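Local coordinates for protein aminopeptidase N (Francisella tularensis subsp. tularensis, PDB 5DLL) that probably removes single amino acids from the N-termini of intracellular peptides as a zinc-dependent aminopeptidase of the M1 family, at residues D38-A52 with E100-S113. Residues are numbered along the deposited sequence; the frame is centred on the assembly and turned at random.
Sequences DESKTRVTANLYIVA and EKFVLQTVVEINPS. With NA (sodium ion), chain R.
Phe102 carries its ring between its own backbone N and carbonyl carbon (chi1 63°), a torsion that turns one face of the ring under Ile50 CB on the partner strand. Ile50 CB stands 4.1 Å from the ring centroid in a CH-pi contact, while Ile50 CD1 reaches on to Phe102 CE2 at 3.7 Å. Thr106 shows the same choice of torsion put to a polar use: with OG1 between backbone N and carbonyl carbon (chi1 73°), its hydroxyl and its own carbonyl both grip one sodium ion, Thr106 OG1 at 2.4 Å and Thr106 O at 2.2 Å. Val44 O binds the ion from the partner strand at 2.3 Å, and Thr141 OG1 adds a fourth protein ligand. The carbonyl oxygens of Val44 and Thr106, one from each strand, thus point at the same cation. On the other face, alongside Asn47 and Gln105, Val103 CG2 packs obliquely against Tyr49 CE1 at 3.5 Å; the tyrosine ring also meets His32. Backbone ladder bonds join 42-52 to 101-110 along their length, from Thr42 with Ile110 to Ala52 N on Glu100 O. With 26-36 beside 42-52 and 70-76 beside 101-110, the two form an antiparallel pair of strands far apart in sequence, in the large mixed sheet of the M1 N-terminal domain.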
loop_
_atom_site.group_PDB
_atom_site.type_symbol
_atom_site.label_atom_id
_atom_site.label_comp_id
_atom_site.label_asym_id
_atom_site.label_seq_id
_atom_site.Cartn_x
_atom_site.Cartn_y
_atom_site.Cartn_z
ATOM N N ASP A 38 18.118 -13.874 -27.303
ATOM C CA ASP A 38 17.551 -14.992 -28.037
ATOM C C ASP A 38 16.573 -15.724 -27.122
ATOM O O ASP A 38 16.742 -15.739 -25.898
ATOM C CB ASP A 38 18.649 -15.947 -28.509
ATOM C CG ASP A 38 18.110 -17.066 -29.385
ATOM O OD1 ASP A 38 17.528 -16.765 -30.451
ATOM O OD2 ASP A 38 18.262 -18.245 -29.001
ATOM N N GLU A 39 15.548 -16.315 -27.728
ATOM C CA GLU A 39 14.540 -17.086 -27.008
ATOM C C GLU A 39 15.169 -18.163 -26.103
ATOM O O GLU A 39 14.830 -18.251 -24.925
ATOM C CB GLU A 39 13.574 -17.716 -28.021
ATOM C CG GLU A 39 12.457 -18.559 -27.425
ATOM C CD GLU A 39 11.649 -19.285 -28.487
ATOM O OE1 GLU A 39 11.451 -20.515 -28.356
ATOM O OE2 GLU A 39 11.219 -18.627 -29.460
ATOM N N SER A 40 16.095 -18.952 -26.655
ATOM C CA SER A 40 16.682 -20.108 -25.954
ATOM C C SER A 40 18.048 -19.836 -25.323
ATOM O O SER A 40 18.317 -20.263 -24.201
ATOM C CB SER A 40 16.848 -21.281 -26.925
ATOM O OG SER A 40 15.623 -21.623 -27.542
ATOM N N LYS A 41 18.913 -19.153 -26.065
ATOM C CA LYS A 41 20.325 -19.043 -25.714
ATOM C C LYS A 41 20.785 -17.586 -25.697
ATOM O O LYS A 41 21.566 -17.160 -26.546
ATOM C CB LYS A 41 21.162 -19.850 -26.714
ATOM C CG LYS A 41 20.788 -21.324 -26.793
ATOM C CD LYS A 41 21.595 -22.051 -27.858
ATOM C CE LYS A 41 21.571 -23.557 -27.646
ATOM N NZ LYS A 41 20.188 -24.099 -27.538
ATOM N N THR A 42 20.285 -16.825 -24.728
ATOM C CA THR A 42 20.719 -15.445 -24.522
ATOM C C THR A 42 22.118 -15.436 -23.898
ATOM O O THR A 42 22.350 -16.101 -22.888
ATOM C CB THR A 42 19.743 -14.681 -23.601
ATOM O OG1 THR A 42 18.444 -14.619 -24.212
ATOM C CG2 THR A 42 20.244 -13.268 -23.326
ATOM N N ARG A 43 23.040 -14.689 -24.505
ATOM C CA ARG A 43 24.430 -14.641 -24.045
ATOM C C ARG A 43 24.709 -13.352 -23.283
ATOM O O ARG A 43 24.493 -12.265 -23.812
ATOM C CB ARG A 43 25.401 -14.748 -25.222
ATOM C CG ARG A 43 25.504 -16.137 -25.833
ATOM C CD ARG A 43 26.458 -16.140 -27.020
ATOM N NE ARG A 43 27.859 -15.992 -26.617
ATOM C CZ ARG A 43 28.864 -15.684 -27.438
ATOM N NH1 ARG A 43 28.653 -15.469 -28.736
ATOM N NH2 ARG A 43 30.097 -15.582 -26.956
ATOM N N VAL A 44 25.209 -13.488 -22.055
ATOM C CA VAL A 44 25.498 -12.349 -21.187
ATOM C C VAL A 44 26.991 -12.268 -20.833
ATOM O O VAL A 44 27.482 -12.925 -19.886
ATOM C CB VAL A 44 24.645 -12.397 -19.901
ATOM C CG1 VAL A 44 24.815 -11.113 -19.099
ATOM C CG2 VAL A 44 23.178 -12.630 -20.244
ATOM N N THR A 45 27.703 -11.453 -21.612
ATOM C CA THR A 45 29.073 -11.060 -21.300
ATOM C C THR A 45 29.014 -9.960 -20.251
ATOM O O THR A 45 28.159 -9.083 -20.331
ATOM C CB THR A 45 29.811 -10.514 -22.540
ATOM O OG1 THR A 45 29.598 -11.386 -23.659
ATOM C CG2 THR A 45 31.314 -10.389 -22.265
ATOM N N ALA A 46 29.914 -10.004 -19.273
ATOM C CA ALA A 46 29.920 -9.021 -18.187
ATOM C C ALA A 46 31.330 -8.724 -17.698
ATOM O O ALA A 46 32.054 -9.633 -17.288
ATOM C CB ALA A 46 29.060 -9.496 -17.026
ATOM N N ASN A 47 31.701 -7.445 -17.737
ATOM C CA ASN A 47 32.984 -6.987 -17.225
ATOM C C ASN A 47 32.788 -6.300 -15.887
ATOM O O ASN A 47 32.247 -5.200 -15.823
ATOM C CB ASN A 47 33.641 -6.017 -18.201
ATOM C CG ASN A 47 34.345 -6.720 -19.334
ATOM O OD1 ASN A 47 35.549 -6.569 -19.509
ATOM N ND2 ASN A 47 33.598 -7.488 -20.116
ATOM N N LEU A 48 33.235 -6.960 -14.826
ATOM C CA LEU A 48 33.083 -6.462 -13.467
ATOM C C LEU A 48 34.402 -5.868 -13.022
ATOM O O LEU A 48 35.411 -6.575 -12.963
ATOM C CB LEU A 48 32.693 -7.604 -12.518
ATOM C CG LEU A 48 31.211 -7.980 -12.443
ATOM C CD1 LEU A 48 30.549 -7.976 -13.812
ATOM C CD2 LEU A 48 31.044 -9.333 -11.767
ATOM N N TYR A 49 34.395 -4.573 -12.712
ATOM C CA TYR A 49 35.596 -3.886 -12.239
ATOM C C TYR A 49 35.564 -3.841 -10.723
ATOM O O TYR A 49 34.877 -3.025 -10.122
ATOM C CB TYR A 49 35.715 -2.506 -12.875
ATOM C CG TYR A 49 35.874 -2.611 -14.375
ATOM C CD1 TYR A 49 37.125 -2.772 -14.950
ATOM C CD2 TYR A 49 34.767 -2.601 -15.212
ATOM C CE1 TYR A 49 37.271 -2.891 -16.322
ATOM C CE2 TYR A 49 34.906 -2.723 -16.581
ATOM C CZ TYR A 49 36.158 -2.866 -17.128
ATOM O OH TYR A 49 36.286 -2.982 -18.490
ATOM N N ILE A 50 36.328 -4.752 -10.128
ATOM C CA ILE A 50 36.208 -5.112 -8.724
ATOM C C ILE A 50 37.420 -4.623 -7.936
ATOM O O ILE A 50 38.539 -4.587 -8.453
ATOM C CB ILE A 50 36.087 -6.648 -8.591
ATOM C CG1 ILE A 50 34.869 -7.156 -9.375
ATOM C CG2 ILE A 50 35.997 -7.072 -7.132
ATOM C CD1 ILE A 50 34.920 -8.634 -9.694
ATOM N N VAL A 51 37.188 -4.263 -6.676
ATOM C CA VAL A 51 38.252 -3.793 -5.793
ATOM C C VAL A 51 38.070 -4.340 -4.372
ATOM O O VAL A 51 36.948 -4.504 -3.894
ATOM C CB VAL A 51 38.322 -2.249 -5.781
ATOM C CG1 VAL A 51 37.123 -1.644 -5.061
ATOM C CG2 VAL A 51 39.628 -1.777 -5.160
ATOM N N ALA A 52 39.190 -4.632 -3.715
ATOM C CA ALA A 52 39.187 -5.135 -2.344
ATOM C C ALA A 52 38.596 -4.097 -1.397
ATOM O O ALA A 52 38.961 -2.924 -1.465
ATOM C CB ALA A 52 40.604 -5.491 -1.920
ATOM N N GLU A 100 44.085 -7.099 -5.329
ATOM C CA GLU A 100 43.462 -5.949 -4.665
ATOM C C GLU A 100 42.551 -5.165 -5.611
ATOM O O GLU A 100 41.603 -4.513 -5.172
ATOM C CB GLU A 100 44.537 -5.003 -4.111
ATOM C CG GLU A 100 45.404 -5.585 -3.001
ATOM C CD GLU A 100 44.693 -5.648 -1.661
ATOM O OE1 GLU A 100 44.199 -4.601 -1.197
ATOM O OE2 GLU A 100 44.639 -6.745 -1.066
ATOM N N LYS A 101 42.862 -5.213 -6.904
ATOM C CA LYS A 101 42.114 -4.474 -7.917
ATOM C C LYS A 101 42.224 -5.218 -9.243
ATOM O O LYS A 101 43.332 -5.502 -9.706
ATOM C CB LYS A 101 42.683 -3.057 -8.045
ATOM C CG LYS A 101 41.699 -2.009 -8.541
ATOM C CD LYS A 101 42.256 -0.604 -8.339
ATOM C CE LYS A 101 41.233 0.476 -8.663
ATOM N NZ LYS A 101 40.860 0.500 -10.106
ATOM N N PHE A 102 41.082 -5.547 -9.845
ATOM C CA PHE A 102 41.067 -6.344 -11.078
ATOM C C PHE A 102 39.755 -6.243 -11.859
ATOM O O PHE A 102 38.736 -5.780 -11.345
ATOM C CB PHE A 102 41.359 -7.818 -10.761
ATOM C CG PHE A 102 40.321 -8.477 -9.883
ATOM C CD1 PHE A 102 40.340 -8.301 -8.505
ATOM C CD2 PHE A 102 39.336 -9.288 -10.432
ATOM C CE1 PHE A 102 39.395 -8.905 -7.694
ATOM C CE2 PHE A 102 38.390 -9.902 -9.624
ATOM C CZ PHE A 102 38.419 -9.706 -8.254
ATOM N N VAL A 103 39.804 -6.690 -13.110
ATOM C CA VAL A 103 38.620 -6.798 -13.955
ATOM C C VAL A 103 38.333 -8.280 -14.218
ATOM O O VAL A 103 39.237 -9.046 -14.566
ATOM C CB VAL A 103 38.753 -5.996 -15.279
ATOM C CG1 VAL A 103 40.131 -6.148 -15.907
ATOM C CG2 VAL A 103 37.666 -6.394 -16.270
ATOM N N LEU A 104 37.074 -8.674 -14.035
ATOM C CA LEU A 104 36.649 -10.047 -14.243
ATOM C C LEU A 104 35.598 -10.124 -15.344
ATOM O O LEU A 104 34.492 -9.617 -15.181
ATOM C CB LEU A 104 36.074 -10.608 -12.946
ATOM C CG LEU A 104 35.576 -12.053 -13.002
ATOM C CD1 LEU A 104 36.713 -12.997 -13.361
ATOM C CD2 LEU A 104 34.939 -12.449 -11.679
ATOM N N GLN A 105 35.944 -10.768 -16.456
ATOM C CA GLN A 105 35.006 -10.983 -17.549
ATOM C C GLN A 105 34.423 -12.385 -17.496
ATOM O O GLN A 105 35.167 -13.355 -17.423
ATOM C CB GLN A 105 35.695 -10.783 -18.899
ATOM C CG GLN A 105 34.757 -10.969 -20.088
ATOM C CD GLN A 105 35.451 -10.813 -21.421
ATOM O OE1 GLN A 105 36.447 -10.102 -21.539
ATOM N NE2 GLN A 105 34.926 -11.481 -22.439
ATOM N N THR A 106 33.094 -12.483 -17.554
ATOM C CA THR A 106 32.401 -13.766 -17.676
ATOM C C THR A 106 31.412 -13.718 -18.833
ATOM O O THR A 106 30.588 -12.801 -18.902
ATOM C CB THR A 106 31.590 -14.132 -16.407
ATOM O OG1 THR A 106 30.412 -13.304 -16.312
ATOM C CG2 THR A 106 32.438 -13.997 -15.147
ATOM N N VAL A 107 31.480 -14.709 -19.719
ATOM C CA VAL A 107 30.402 -14.957 -20.679
ATOM C C VAL A 107 29.545 -16.095 -20.142
ATOM O O VAL A 107 30.071 -17.104 -19.678
ATOM C CB VAL A 107 30.922 -15.322 -22.082
ATOM C CG1 VAL A 107 29.757 -15.545 -23.038
ATOM C CG2 VAL A 107 31.845 -14.229 -22.606
ATOM N N VAL A 108 28.228 -15.916 -20.218
ATOM C CA VAL A 108 27.246 -16.838 -19.641
ATOM C C VAL A 108 26.077 -16.993 -20.619
ATOM O O VAL A 108 25.785 -16.073 -21.379
ATOM C CB VAL A 108 26.753 -16.300 -18.271
ATOM C CG1 VAL A 108 25.354 -16.785 -17.913
ATOM C CG2 VAL A 108 27.736 -16.669 -17.169
ATOM N N GLU A 109 25.418 -18.153 -20.598
ATOM C CA GLU A 109 24.229 -18.398 -21.423
ATOM C C GLU A 109 23.026 -18.747 -20.544
ATOM O O GLU A 109 23.161 -19.455 -19.551
ATOM C CB GLU A 109 24.500 -19.530 -22.414
ATOM C CG GLU A 109 23.373 -19.798 -23.400
ATOM C CD GLU A 109 23.635 -21.034 -24.235
ATOM O OE1 GLU A 109 24.637 -21.041 -24.981
ATOM O OE2 GLU A 109 22.843 -21.998 -24.139
ATOM N N ILE A 110 21.851 -18.254 -20.925
ATOM C CA ILE A 110 20.627 -18.456 -20.146
ATOM C C ILE A 110 19.408 -18.630 -21.047
ATOM O O ILE A 110 19.422 -18.250 -22.217
ATOM C CB ILE A 110 20.364 -17.278 -19.183
ATOM C CG1 ILE A 110 20.301 -15.952 -19.952
ATOM C CG2 ILE A 110 21.442 -17.219 -18.109
ATOM C CD1 ILE A 110 19.963 -14.754 -19.091
ATOM N N ASN A 111 18.350 -19.195 -20.474
ATOM C CA ASN A 111 17.150 -19.557 -21.216
ATOM C C ASN A 111 15.932 -18.825 -20.650
ATOM O O ASN A 111 15.315 -19.292 -19.689
ATOM C CB ASN A 111 16.956 -21.075 -21.157
ATOM C CG ASN A 111 16.042 -21.600 -22.248
ATOM O OD1 ASN A 111 15.265 -20.857 -22.852
ATOM N ND2 ASN A 111 16.131 -22.902 -22.502
ATOM N N PRO A 112 15.605 -17.652 -21.226
ATOM C CA PRO A 112 14.420 -16.888 -20.830
ATOM C C PRO A 112 13.114 -17.616 -21.121
ATOM O O PRO A 112 12.179 -17.550 -20.320
ATOM C CB PRO A 112 14.522 -15.616 -21.679
ATOM C CG PRO A 112 15.968 -15.488 -21.993
ATOM C CD PRO A 112 16.453 -16.889 -22.160
ATOM N N SER A 113 13.061 -18.309 -22.256
ATOM C CA SER A 113 11.877 -19.058 -22.652
ATOM C C SER A 113 11.482 -20.089 -21.600
ATOM O O SER A 113 10.293 -20.372 -21.423
ATOM C CB SER A 113 12.127 -19.754 -23.984
ATOM O OG SER A 113 10.981 -20.460 -24.409
HETATM NA NA NA R . 28.577 -13.007 -17.903
#